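Local coordinates for protein serine--tRNA ligase, cytoplasmic (Candida albicans, PDB 3QO7) that catalyses the two-step, ATP-dependent attachment of serine to its cognate tRNA, forming seryl-adenylate first and then seryl-tRNA, at residues A[297-302]-A[407-412]; A[351-356]-A[367-372]; A[230-235]-A[278-283]. All coordinates share one frame; numbering follows the deposited sequence.

In the fold
All three contacts touch one ATP molecule in the class II synthetase core and approach it from different sides. Contact 1 supplies the groups over both faces of adenine, contact 2 the sheet face along ribose and polyphosphate, and contact 3 the arginine at the alpha-phosphate. Contacts 1 and 2, with centres 14 Å apart, share the large mixed sheet and meet where Arg410 packs on Leu367. Contacts 1 and 3, 16 Å apart between centres, converge at Lys300 NZ and Arg279 NH2, 3.4 Å apart beside the same phosphate. Contacts 2 and 3 do not touch: their nearest atoms are about 8 Å apart, and ATP spans the interval.

Contact 1: residues A[297-302]-A[407-412]; sequences AFEKIE and ATERTI. With ATP (adenosine-5'-triphosphate), chain B.
Ala407 faces Lys300 as an antiparallel, non-hydrogen-bonded beta pair, CA to CA 4.3 Å, at the point where the strand-to-helix unit of class II motif 3 meets the second strand of motif 2. Ala407 is also the N-cap of helix 408-419; the axis of the helix's first turn, 408-412, stands at 93° to strand 297-302. The CB of Ala407 lies under the ribose of ATP, 3.3 Å from O2'. At Thr408 the chain has turned into the helix, yet its N still donates to Glu299 O at 2.9 Å, a last bond of strand type. The hydroxyl of Thr408 goes to Asn188 on helix 183-201.

Glu409 reaches back to the strand. Its chain bends at chi2 (85°), bringing the carboxylate beside the Glu299 backbone, where OE1 takes the N-H of Glu299 on its syn side at 3.0 Å and nearly straight. Phe298 CB lies against the same oxygen. The two carboxylates approach closely, Glu299 OE1 and Glu409 OE2 being 2.5 Å apart; Glu299 is held as well by Asn188 and Ser276.

Arg410 reaches the nucleotide with its guanidinium, NH2 lying 3.3 Å from adenine C4. Phe298 lies across the opposite face of the base, with ATP N3 3.6 Å above the centre of its ring, so that adenine is sandwiched between a phenyl ring and a guanidinium group, as is usual in class II synthetases. Phe293 O and Glu366 O accept bonds from Arg410 NE and NH1 and help to fix its guanidinium. One turn on from the N-cap, Thr411 grips Ala407 O twice: its N donates to that carbonyl, and its OG1 adds a second bond at 2.9 Å from 53° above the carbonyl plane.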
loop_
_atom_site.group_PDB
_atom_site.type_symbol
_atom_site.label_atom_id
_atom_site.label_comp_id
_atom_site.label_asym_id
_atom_site.label_seq_id
_atom_site.Cartn_x
_atom_site.Cartn_y
_atom_site.Cartn_z
ATOM N N ALA A 297 0.397 -0.303 9.028
ATOM C CA ALA A 297 0.394 -1.073 7.789
ATOM C C ALA A 297 0.833 -2.516 8.067
ATOM O O ALA A 297 1.765 -2.774 8.865
ATOM C CB ALA A 297 1.315 -0.434 6.795
ATOM N N PHE A 298 0.157 -3.460 7.426
ATOM C CA PHE A 298 0.464 -4.875 7.661
ATOM C C PHE A 298 -0.270 -5.734 6.646
ATOM O O PHE A 298 -1.149 -5.247 5.923
ATOM C CB PHE A 298 0.079 -5.295 9.089
ATOM C CG PHE A 298 -1.388 -5.069 9.408
ATOM C CD1 PHE A 298 -2.343 -6.063 9.137
ATOM C CD2 PHE A 298 -1.822 -3.861 9.929
ATOM C CE1 PHE A 298 -3.702 -5.862 9.413
ATOM C CE2 PHE A 298 -3.178 -3.646 10.184
ATOM C CZ PHE A 298 -4.121 -4.654 9.928
ATOM N N GLU A 299 0.083 -7.010 6.585
ATOM C CA GLU A 299 -0.562 -7.894 5.627
ATOM C C GLU A 299 -1.565 -8.825 6.294
ATOM O O GLU A 299 -1.424 -9.194 7.475
ATOM C CB GLU A 299 0.472 -8.664 4.816
ATOM C CG GLU A 299 1.283 -7.762 3.870
ATOM C CD GLU A 299 2.234 -6.866 4.639
ATOM O OE1 GLU A 299 3.074 -7.443 5.387
ATOM O OE2 GLU A 299 2.116 -5.605 4.522
ATOM N N LYS A 300 -2.598 -9.189 5.546
ATOM C CA LYS A 300 -3.644 -10.040 6.086
ATOM C C LYS A 300 -4.119 -11.017 5.017
ATOM O O LYS A 300 -4.453 -10.610 3.909
ATOM C CB LYS A 300 -4.796 -9.166 6.606
ATOM C CG LYS A 300 -5.856 -9.873 7.419
ATOM C CD LYS A 300 -7.061 -8.956 7.692
ATOM C CE LYS A 300 -6.912 -8.161 8.991
ATOM N NZ LYS A 300 -8.198 -7.485 9.389
ATOM N N ILE A 301 -4.076 -12.308 5.334
ATOM C CA ILE A 301 -4.853 -13.295 4.604
ATOM C C ILE A 301 -6.236 -13.368 5.241
ATOM O O ILE A 301 -6.375 -13.676 6.427
ATOM C CB ILE A 301 -4.231 -14.680 4.649
ATOM C CG1 ILE A 301 -2.804 -14.631 4.114
ATOM C CG2 ILE A 301 -5.109 -15.679 3.866
ATOM C CD1 ILE A 301 -2.748 -14.123 2.708
ATOM N N GLU A 302 -7.255 -13.077 4.445
ATOM C CA GLU A 302 -8.615 -12.953 4.929
ATOM C C GLU A 302 -9.538 -14.025 4.302
ATOM O O GLU A 302 -9.472 -14.258 3.118
ATOM C CB GLU A 302 -9.106 -11.565 4.564
ATOM C CG GLU A 302 -10.501 -11.272 5.033
ATOM C CD GLU A 302 -10.565 -10.858 6.486
ATOM O OE1 GLU A 302 -9.501 -10.843 7.158
ATOM O OE2 GLU A 302 -11.691 -10.536 6.950
ATOM N N ALA A 407 -3.396 -12.170 10.317
ATOM C CA ALA A 407 -2.734 -10.889 10.199
ATOM C C ALA A 407 -1.272 -11.246 10.447
ATOM O O ALA A 407 -0.886 -11.611 11.567
ATOM C CB ALA A 407 -3.250 -9.942 11.264
ATOM N N THR A 408 -0.456 -11.175 9.403
ATOM C CA THR A 408 0.836 -11.850 9.441
ATOM C C THR A 408 1.878 -11.284 10.422
ATOM O O THR A 408 2.571 -12.047 11.105
ATOM C CB THR A 408 1.402 -12.012 8.038
ATOM O OG1 THR A 408 1.641 -10.722 7.461
ATOM C CG2 THR A 408 0.404 -12.802 7.169
ATOM N N GLU A 409 1.978 -9.962 10.524
ATOM C CA GLU A 409 2.922 -9.370 11.471
ATOM C C GLU A 409 2.507 -9.718 12.893
ATOM O O GLU A 409 3.339 -10.069 13.734
ATOM C CB GLU A 409 3.032 -7.852 11.280
ATOM C CG GLU A 409 3.964 -7.434 10.112
ATOM C CD GLU A 409 3.290 -7.421 8.724
ATOM O OE1 GLU A 409 2.107 -7.802 8.614
ATOM O OE2 GLU A 409 3.944 -7.005 7.743
ATOM N N ARG A 410 1.215 -9.641 13.164
ATOM C CA ARG A 410 0.731 -9.968 14.500
ATOM C C ARG A 410 0.911 -11.471 14.785
ATOM O O ARG A 410 1.382 -11.859 15.857
ATOM C CB ARG A 410 -0.705 -9.503 14.678
ATOM C CG ARG A 410 -1.240 -9.792 16.029
ATOM C CD ARG A 410 -2.645 -9.243 16.209
ATOM N NE ARG A 410 -2.662 -7.793 16.161
ATOM C CZ ARG A 410 -3.618 -7.049 16.704
ATOM N NH1 ARG A 410 -4.632 -7.631 17.329
ATOM N NH2 ARG A 410 -3.560 -5.725 16.618
ATOM N N THR A 411 0.623 -12.317 13.796
ATOM C CA THR A 411 0.893 -13.737 13.951
ATOM C C THR A 411 2.368 -14.046 14.209
ATOM O O THR A 411 2.703 -14.952 14.984
ATOM C CB THR A 411 0.378 -14.515 12.742
ATOM O OG1 THR A 411 -1.056 -14.341 12.664
ATOM C CG2 THR A 411 0.749 -16.012 12.869
ATOM N N ILE A 412 3.249 -13.288 13.568
ATOM C CA ILE A 412 4.676 -13.391 13.849
ATOM C C ILE A 412 4.970 -13.125 15.323
ATOM O O ILE A 412 5.708 -13.880 15.954
ATOM C CB ILE A 412 5.502 -12.431 12.954
ATOM C CG1 ILE A 412 5.388 -12.882 11.505
ATOM C CG2 ILE A 412 6.974 -12.371 13.407
ATOM C CD1 ILE A 412 6.185 -12.049 10.543
HETATM P PG ATP B . -11.384 -6.121 17.131
HETATM O O1G ATP B . -12.517 -5.121 17.166
HETATM O O2G ATP B . -10.049 -5.530 16.727
HETATM O O3G ATP B . -11.332 -7.008 18.353
HETATM P PB ATP B . -12.176 -6.600 14.482
HETATM O O1B ATP B . -12.147 -5.088 14.495
HETATM O O2B ATP B . -13.398 -7.327 13.986
HETATM O O3B ATP B . -11.746 -7.146 15.927
HETATM P PA ATP B . -10.125 -6.279 12.580
HETATM O O1A ATP B . -10.084 -4.838 13.064
HETATM O O2A ATP B . -10.661 -6.635 11.210
HETATM O O3A ATP B . -10.950 -7.168 13.630
HETATM O "O5'" ATP B . -8.752 -7.053 12.917
HETATM C "C5'" ATP B . -8.801 -8.482 12.927
HETATM C "C4'" ATP B . -7.379 -8.986 12.952
HETATM O "O4'" ATP B . -6.519 -8.050 12.283
HETATM C "C3'" ATP B . -6.923 -9.008 14.379
HETATM O "O3'" ATP B . -7.115 -10.330 14.884
HETATM C "C2'" ATP B . -5.467 -8.587 14.325
HETATM O "O2'" ATP B . -4.656 -9.765 14.275
HETATM C "C1'" ATP B . -5.312 -7.828 13.016
HETATM N N9 ATP B . -5.095 -6.371 13.269
HETATM C C8 ATP B . -6.067 -5.474 13.522
HETATM N N7 ATP B . -5.550 -4.229 13.710
HETATM C C5 ATP B . -4.211 -4.314 13.584
HETATM C C6 ATP B . -3.068 -3.371 13.662
HETATM N N6 ATP B . -3.280 -2.054 13.920
HETATM N N1 ATP B . -1.824 -3.854 13.464
HETATM C C2 ATP B . -1.607 -5.152 13.197
HETATM N N3 ATP B . -2.602 -6.061 13.106
HETATM C C4 ATP B . -3.909 -5.722 13.289
#

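Contact 2: residues A[351-356]-A[367-372]; sequences KYDLEA and LVSCSN. With ATP (adenosine-5'-triphosphate), chain B.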
loop_
_atom_site.group_PDB
_atom_site.type_symbol
_atom_site.label_atom_id
_atom_site.label_comp_id
_atom_site.label_asym_id
_atom_site.label_seq_id
_atom_site.Cartn_x
_atom_site.Cartn_y
_atom_site.Cartn_z
ATOM N N LYS A 351 -20.221 -12.539 16.090
ATOM C CA LYS A 351 -18.768 -12.412 15.957
ATOM C C LYS A 351 -18.034 -13.308 16.962
ATOM O O LYS A 351 -18.364 -13.318 18.147
ATOM C CB LYS A 351 -18.378 -10.952 16.160
ATOM C CG LYS A 351 -16.899 -10.591 15.993
ATOM C CD LYS A 351 -16.792 -9.090 15.715
ATOM C CE LYS A 351 -15.376 -8.602 15.617
ATOM N NZ LYS A 351 -14.671 -8.493 16.954
ATOM N N TYR A 352 -17.054 -14.073 16.489
ATOM C CA TYR A 352 -16.194 -14.873 17.358
ATOM C C TYR A 352 -14.801 -14.323 17.189
ATOM O O TYR A 352 -14.447 -13.966 16.087
ATOM C CB TYR A 352 -16.159 -16.334 16.915
ATOM C CG TYR A 352 -17.188 -17.240 17.534
ATOM C CD1 TYR A 352 -18.185 -16.745 18.375
ATOM C CD2 TYR A 352 -17.173 -18.607 17.276
ATOM C CE1 TYR A 352 -19.140 -17.588 18.937
ATOM C CE2 TYR A 352 -18.126 -19.464 17.833
ATOM C CZ TYR A 352 -19.105 -18.961 18.667
ATOM O OH TYR A 352 -20.052 -19.838 19.215
ATOM N N ASP A 353 -14.009 -14.240 18.255
ATOM C CA ASP A 353 -12.597 -13.887 18.106
ATOM C C ASP A 353 -11.749 -15.056 18.581
ATOM O O ASP A 353 -12.078 -15.735 19.566
ATOM C CB ASP A 353 -12.210 -12.688 18.966
ATOM C CG ASP A 353 -12.710 -11.377 18.424
ATOM O OD1 ASP A 353 -13.571 -11.396 17.511
ATOM O OD2 ASP A 353 -12.240 -10.316 18.924
ATOM N N LEU A 354 -10.650 -15.291 17.883
ATOM C CA LEU A 354 -9.670 -16.233 18.351
ATOM C C LEU A 354 -8.570 -15.380 18.939
ATOM O O LEU A 354 -8.044 -14.491 18.289
ATOM C CB LEU A 354 -9.160 -17.113 17.189
ATOM C CG LEU A 354 -8.166 -18.225 17.565
ATOM C CD1 LEU A 354 -8.235 -19.376 16.592
ATOM C CD2 LEU A 354 -6.730 -17.696 17.731
ATOM N N GLU A 355 -8.259 -15.612 20.197
ATOM C CA GLU A 355 -7.195 -14.877 20.868
ATOM C C GLU A 355 -6.135 -15.900 21.231
ATOM O O GLU A 355 -6.410 -16.876 21.955
ATOM C CB GLU A 355 -7.741 -14.207 22.118
ATOM C CG GLU A 355 -9.101 -13.565 21.886
ATOM C CD GLU A 355 -9.656 -12.886 23.125
ATOM O OE1 GLU A 355 -9.627 -13.491 24.216
ATOM O OE2 GLU A 355 -10.115 -11.741 23.002
ATOM N N ALA A 356 -4.940 -15.710 20.680
ATOM C CA ALA A 356 -3.851 -16.643 20.938
ATOM C C ALA A 356 -3.083 -16.240 22.208
ATOM O O ALA A 356 -3.036 -15.062 22.582
ATOM C CB ALA A 356 -2.925 -16.698 19.757
ATOM N N LEU A 367 -6.155 -12.524 17.449
ATOM C CA LEU A 367 -5.461 -12.718 16.172
ATOM C C LEU A 367 -6.435 -12.852 15.005
ATOM O O LEU A 367 -6.066 -12.693 13.852
ATOM C CB LEU A 367 -4.577 -13.967 16.216
ATOM C CG LEU A 367 -3.375 -13.851 17.129
ATOM C CD1 LEU A 367 -2.415 -14.954 16.817
ATOM C CD2 LEU A 367 -2.740 -12.509 16.939
ATOM N N VAL A 368 -7.685 -13.131 15.322
ATOM C CA VAL A 368 -8.636 -13.525 14.331
ATOM C C VAL A 368 -9.977 -13.051 14.774
ATOM O O VAL A 368 -10.295 -13.145 15.929
ATOM C CB VAL A 368 -8.702 -15.064 14.212
ATOM C CG1 VAL A 368 -10.001 -15.503 13.538
ATOM C CG2 VAL A 368 -7.497 -15.600 13.446
ATOM N N SER A 369 -10.774 -12.588 13.832
ATOM C CA SER A 369 -12.103 -12.106 14.091
ATOM C C SER A 369 -13.007 -12.688 13.003
ATOM O O SER A 369 -12.704 -12.574 11.808
ATOM C CB SER A 369 -12.072 -10.599 13.970
ATOM O OG SER A 369 -13.251 -10.049 14.477
ATOM N N CYS A 370 -14.108 -13.321 13.394
ATOM C CA CYS A 370 -14.940 -14.035 12.432
ATOM C C CYS A 370 -16.415 -13.658 12.588
ATOM O O CYS A 370 -16.978 -13.822 13.661
ATOM C CB CYS A 370 -14.718 -15.547 12.573
ATOM S SG CYS A 370 -15.856 -16.565 11.617
ATOM N N SER A 371 -17.042 -13.159 11.518
ATOM C CA SER A 371 -18.369 -12.542 11.623
ATOM C C SER A 371 -19.317 -13.040 10.581
ATOM O O SER A 371 -18.983 -13.068 9.405
ATOM C CB SER A 371 -18.289 -11.028 11.434
ATOM O OG SER A 371 -17.535 -10.413 12.456
ATOM N N ASN A 372 -20.521 -13.401 10.997
ATOM C CA ASN A 372 -21.588 -13.569 10.035
ATOM C C ASN A 372 -22.325 -12.248 9.911
ATOM O O ASN A 372 -22.894 -11.766 10.891
ATOM C CB ASN A 372 -22.560 -14.674 10.423
ATOM C CG ASN A 372 -23.597 -14.936 9.327
ATOM O OD1 ASN A 372 -23.746 -14.132 8.403
ATOM N ND2 ASN A 372 -24.311 -16.053 9.427
HETATM P PG ATP B . -11.384 -6.121 17.131
HETATM O O1G ATP B . -12.517 -5.121 17.166
HETATM O O2G ATP B . -10.049 -5.530 16.727
HETATM O O3G ATP B . -11.332 -7.008 18.353
HETATM P PB ATP B . -12.176 -6.600 14.482
HETATM O O1B ATP B . -12.147 -5.088 14.495
HETATM O O2B ATP B . -13.398 -7.327 13.986
HETATM O O3B ATP B . -11.746 -7.146 15.927
HETATM P PA ATP B . -10.125 -6.279 12.580
HETATM O O1A ATP B . -10.084 -4.838 13.064
HETATM O O2A ATP B . -10.661 -6.635 11.210
HETATM O O3A ATP B . -10.950 -7.168 13.630
HETATM O "O5'" ATP B . -8.752 -7.053 12.917
HETATM C "C5'" ATP B . -8.801 -8.482 12.927
HETATM C "C4'" ATP B . -7.379 -8.986 12.952
HETATM O "O4'" ATP B . -6.519 -8.050 12.283
HETATM C "C3'" ATP B . -6.923 -9.008 14.379
HETATM O "O3'" ATP B . -7.115 -10.330 14.884
HETATM C "C2'" ATP B . -5.467 -8.587 14.325
HETATM O "O2'" ATP B . -4.656 -9.765 14.275
HETATM C "C1'" ATP B . -5.312 -7.828 13.016
HETATM N N9 ATP B . -5.095 -6.371 13.269
HETATM C C8 ATP B . -6.067 -5.474 13.522
HETATM N N7 ATP B . -5.550 -4.229 13.710
HETATM C C5 ATP B . -4.211 -4.314 13.584
HETATM C C6 ATP B . -3.068 -3.371 13.662
HETATM N N6 ATP B . -3.280 -2.054 13.920
HETATM N N1 ATP B . -1.824 -3.854 13.464
HETATM C C2 ATP B . -1.607 -5.152 13.197
HETATM N N3 ATP B . -2.602 -6.061 13.106
HETATM C C4 ATP B . -3.909 -5.722 13.289
#
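Leu354 O is gripped by two successive backbone N-H groups, Leu367 N at 2.9 Å and Val368 N at 3.3 Å. Two residues facing one across an antiparallel pair make a classic beta bulge, here in the hairpin of strands 350-358 and 363-372 within the large sheet of the class II catalytic core. The first bond comes nearly end-on to the carbonyl, whereas the second lies in its plane and is more bent, 138° at the hydrogen. Beyond the bulge the ladder is regular: Val368 O accepts from Leu354 N, and Tyr352 and Cys370 exchange a reciprocal pair of bonds. The segments run at 169° to each other.

Lys351, Asp353, Ser369 and Ser371 occupy the face turned to ATP. Lys351 runs extended alongside Ser371 OG, then bends at chi4 (-75°), which brings NZ back to the syn lone pair of Asp353 OD1 in a salt bridge of 3.2 Å. The same ammonium makes a weak bond to ATP O3B at 3.4 Å; sharing it between a carboxylate and the polyphosphate probably offsets the repulsion between the two anionic groups. Ser369 OG is modelled 2.8 Å from ATP O2B, in hydrogen-bonding position, although the hydroxyl's place is doubtful because it crowds a neighbour. Backbone reaches the ribose too: ATP O2' donates a weak bond to Leu367 O.

Tyr352, Leu354, Val368 and Cys370 fill the other face. Helix 312-329 packs on part of it, Phe316 meeting the Tyr352 ring edge-to-face and Tyr327 touching Val368. Leu354 CB packs against Val368 CB at 3.6 Å, and past the bulge Ala356 CB touches Leu367 CD1 at 3.5 Å.

Contact 3: residues A[230-235]-A[278-283]; sequences ELYKVI and FRREAG. With ATP (adenosine-5'-triphosphate), chain B.
The Glu230 side chain crosses that of Arg279, the residue here that reaches ATP, with Glu230 OE2 nearest to Arg279 CD. The carboxylate and guanidinium planes are 49° apart, and the salt bridge from Glu230 OE2 to Arg279 NE is long, 3.9 Å. Arg279 NH1 is modelled 2.7 Å from ATP O1A, a weak bond whose detail is doubtful because the guanidinium crowds the alpha-phosphorus.

The backbone of Glu230 and its side chain both hold the segment carrying Arg279. Glu230 O accepts from Arg280 N at 2.9 Å, almost straight at the hydrogen. A bend at chi2 (66°) swings the carboxylate back, so that OE1 meets Glu281 N on its syn side at 3.2 Å, somewhat out of the carboxylate plane. Phe278 to Glu281 match the Phe-Arg-x-Glu signature of class II motif 2, at the start of its loop; the first arginine, here Arg279, contacts the alpha-phosphate in relatives, and its position is consistent with that role.

Behind this shell stands Tyr232. Arg280 CG sits squarely over one face of its ring, 3.7 Å from the centroid and only 2° off the normal, a CH-pi contact. Phe278 CB touches the ring at Tyr232 CD2, 3.7 Å away. A water accepts from Tyr232 N and donates to Phe278 O at 2.6 Å, bridging the two backbones.

The outermost partners belong to the neighbouring subunit. Lys233, Val234 and Ile235 continue their sheet antiparallel with a strand of that subunit, and Asp236 of the neighbouring subunit takes Arg280 NE in a salt bridge.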
loop_
_atom_site.group_PDB
_atom_site.type_symbol
_atom_site.label_atom_id
_atom_site.label_comp_id
_atom_site.label_asym_id
_atom_site.label_seq_id
_atom_site.Cartn_x
_atom_site.Cartn_y
_atom_site.Cartn_z
ATOM N N GLU A 230 -10.661 6.085 10.721
ATOM C CA GLU A 230 -9.832 4.890 10.570
ATOM C C GLU A 230 -9.069 4.813 9.251
ATOM O O GLU A 230 -7.954 4.284 9.209
ATOM C CB GLU A 230 -10.661 3.616 10.774
ATOM C CG GLU A 230 -9.844 2.314 10.709
ATOM C CD GLU A 230 -8.822 2.162 11.854
ATOM O OE1 GLU A 230 -8.247 3.180 12.309
ATOM O OE2 GLU A 230 -8.592 1.011 12.301
ATOM N N LEU A 231 -9.663 5.357 8.191
ATOM C CA LEU A 231 -9.151 5.185 6.836
ATOM C C LEU A 231 -8.280 6.334 6.345
ATOM O O LEU A 231 -8.635 7.505 6.471
ATOM C CB LEU A 231 -10.306 4.958 5.862
ATOM C CG LEU A 231 -11.005 3.607 6.039
ATOM C CD1 LEU A 231 -12.058 3.328 4.951
ATOM C CD2 LEU A 231 -9.970 2.503 6.077
ATOM N N TYR A 232 -7.135 5.988 5.770
ATOM C CA TYR A 232 -6.304 6.987 5.120
ATOM C C TYR A 232 -6.982 7.454 3.837
ATOM O O TYR A 232 -7.439 6.645 3.033
ATOM C CB TYR A 232 -4.912 6.429 4.793
ATOM C CG TYR A 232 -4.015 6.180 5.997
ATOM C CD1 TYR A 232 -3.234 7.206 6.533
ATOM C CD2 TYR A 232 -3.940 4.907 6.594
ATOM C CE1 TYR A 232 -2.406 6.981 7.621
ATOM C CE2 TYR A 232 -3.119 4.668 7.680
ATOM C CZ TYR A 232 -2.342 5.707 8.192
ATOM O OH TYR A 232 -1.520 5.481 9.286
ATOM N N LYS A 233 -7.066 8.760 3.648
ATOM C CA LYS A 233 -7.478 9.284 2.370
ATOM C C LYS A 233 -6.250 9.404 1.453
ATOM O O LYS A 233 -5.162 9.747 1.895
ATOM C CB LYS A 233 -8.186 10.623 2.550
ATOM C CG LYS A 233 -9.629 10.600 2.081
ATOM C CD LYS A 233 -10.464 11.703 2.723
ATOM C CE LYS A 233 -10.068 13.102 2.231
ATOM N NZ LYS A 233 -10.933 14.175 2.837
ATOM N N VAL A 234 -6.426 9.091 0.179
ATOM C CA VAL A 234 -5.358 9.225 -0.786
ATOM C C VAL A 234 -5.705 10.356 -1.762
ATOM O O VAL A 234 -6.829 10.421 -2.257
ATOM C CB VAL A 234 -5.162 7.899 -1.547
ATOM C CG1 VAL A 234 -4.322 8.110 -2.787
ATOM C CG2 VAL A 234 -4.521 6.850 -0.647
ATOM N N ILE A 235 -4.755 11.251 -2.029
ATOM C CA ILE A 235 -4.965 12.309 -3.022
ATOM C C ILE A 235 -4.409 11.985 -4.422
ATOM O O ILE A 235 -3.201 11.794 -4.615
ATOM C CB ILE A 235 -4.417 13.677 -2.581
ATOM C CG1 ILE A 235 -4.875 14.000 -1.169
ATOM C CG2 ILE A 235 -4.948 14.741 -3.504
ATOM C CD1 ILE A 235 -6.381 14.118 -1.047
ATOM N N PHE A 278 -4.282 -0.843 5.983
ATOM C CA PHE A 278 -3.791 0.430 6.487
ATOM C C PHE A 278 -4.765 0.972 7.503
ATOM O O PHE A 278 -5.980 1.044 7.255
ATOM C CB PHE A 278 -3.521 1.417 5.336
ATOM C CG PHE A 278 -2.531 0.886 4.332
ATOM C CD1 PHE A 278 -1.179 1.177 4.447
ATOM C CD2 PHE A 278 -2.947 0.029 3.313
ATOM C CE1 PHE A 278 -0.252 0.640 3.540
ATOM C CE2 PHE A 278 -2.042 -0.516 2.424
ATOM C CZ PHE A 278 -0.681 -0.206 2.531
ATOM N N ARG A 279 -4.231 1.324 8.669
ATOM C CA ARG A 279 -5.068 1.825 9.746
ATOM C C ARG A 279 -4.509 3.090 10.368
ATOM O O ARG A 279 -3.383 3.091 10.858
ATOM C CB ARG A 279 -5.253 0.736 10.786
ATOM C CG ARG A 279 -5.968 -0.478 10.230
ATOM C CD ARG A 279 -6.832 -1.157 11.280
ATOM N NE ARG A 279 -7.388 -2.403 10.769
ATOM C CZ ARG A 279 -7.904 -3.359 11.537
ATOM N NH1 ARG A 279 -7.936 -3.203 12.863
ATOM N NH2 ARG A 279 -8.380 -4.472 10.971
ATOM N N ARG A 280 -5.293 4.169 10.348
ATOM C CA ARG A 280 -4.856 5.423 10.979
ATOM C C ARG A 280 -4.662 5.275 12.471
ATOM O O ARG A 280 -3.828 5.960 13.049
ATOM C CB ARG A 280 -5.842 6.559 10.734
ATOM C CG ARG A 280 -6.043 6.891 9.284
ATOM C CD ARG A 280 -6.750 8.215 9.134
ATOM N NE ARG A 280 -6.166 9.180 10.043
ATOM C CZ ARG A 280 -6.879 10.066 10.720
ATOM N NH1 ARG A 280 -8.198 10.089 10.556
ATOM N NH2 ARG A 280 -6.279 10.916 11.554
ATOM N N GLU A 281 -5.443 4.390 13.090
ATOM C CA GLU A 281 -5.379 4.151 14.528
ATOM C C GLU A 281 -4.496 2.966 14.902
ATOM O O GLU A 281 -4.778 1.809 14.561
ATOM C CB GLU A 281 -6.781 3.928 15.087
ATOM C CG GLU A 281 -7.638 5.173 15.122
ATOM C CD GLU A 281 -7.077 6.220 16.062
ATOM O OE1 GLU A 281 -7.389 6.156 17.279
ATOM O OE2 GLU A 281 -6.316 7.096 15.582
ATOM N N ALA A 282 -3.433 3.260 15.633
ATOM C CA ALA A 282 -2.561 2.216 16.138
ATOM C C ALA A 282 -1.834 2.669 17.420
ATOM O O ALA A 282 -0.620 2.496 17.553
ATOM C CB ALA A 282 -1.578 1.797 15.056
ATOM N N GLY A 283 -2.583 3.252 18.355
ATOM C CA GLY A 283 -2.017 3.702 19.614
ATOM C C GLY A 283 -2.081 5.206 19.792
ATOM O O GLY A 283 -2.409 5.693 20.874
HETATM P PG ATP B . -11.384 -6.121 17.131
HETATM O O1G ATP B . -12.517 -5.121 17.166
HETATM O O2G ATP B . -10.049 -5.530 16.727
HETATM O O3G ATP B . -11.332 -7.008 18.353
HETATM P PB ATP B . -12.176 -6.600 14.482
HETATM O O1B ATP B . -12.147 -5.088 14.495
HETATM O O2B ATP B . -13.398 -7.327 13.986
HETATM O O3B ATP B . -11.746 -7.146 15.927
HETATM P PA ATP B . -10.125 -6.279 12.580
HETATM O O1A ATP B . -10.084 -4.838 13.064
HETATM O O2A ATP B . -10.661 -6.635 11.210
HETATM O O3A ATP B . -10.950 -7.168 13.630
HETATM O "O5'" ATP B . -8.752 -7.053 12.917
HETATM C "C5'" ATP B . -8.801 -8.482 12.927
HETATM C "C4'" ATP B . -7.379 -8.986 12.952
HETATM O "O4'" ATP B . -6.519 -8.050 12.283
HETATM C "C3'" ATP B . -6.923 -9.008 14.379
HETATM O "O3'" ATP B . -7.115 -10.330 14.884
HETATM C "C2'" ATP B . -5.467 -8.587 14.325
HETATM O "O2'" ATP B . -4.656 -9.765 14.275
HETATM C "C1'" ATP B . -5.312 -7.828 13.016
HETATM N N9 ATP B . -5.095 -6.371 13.269
HETATM C C8 ATP B . -6.067 -5.474 13.522
HETATM N N7 ATP B . -5.550 -4.229 13.710
HETATM C C5 ATP B . -4.211 -4.314 13.584
HETATM C C6 ATP B . -3.068 -3.371 13.662
HETATM N N6 ATP B . -3.280 -2.054 13.920
HETATM N N1 ATP B . -1.824 -3.854 13.464
HETATM C C2 ATP B . -1.607 -5.152 13.197
HETATM N N3 ATP B . -2.602 -6.061 13.106
HETATM C C4 ATP B . -3.909 -5.722 13.289
HETATM O O HOH W 1 -6.664 2.878 5.475
#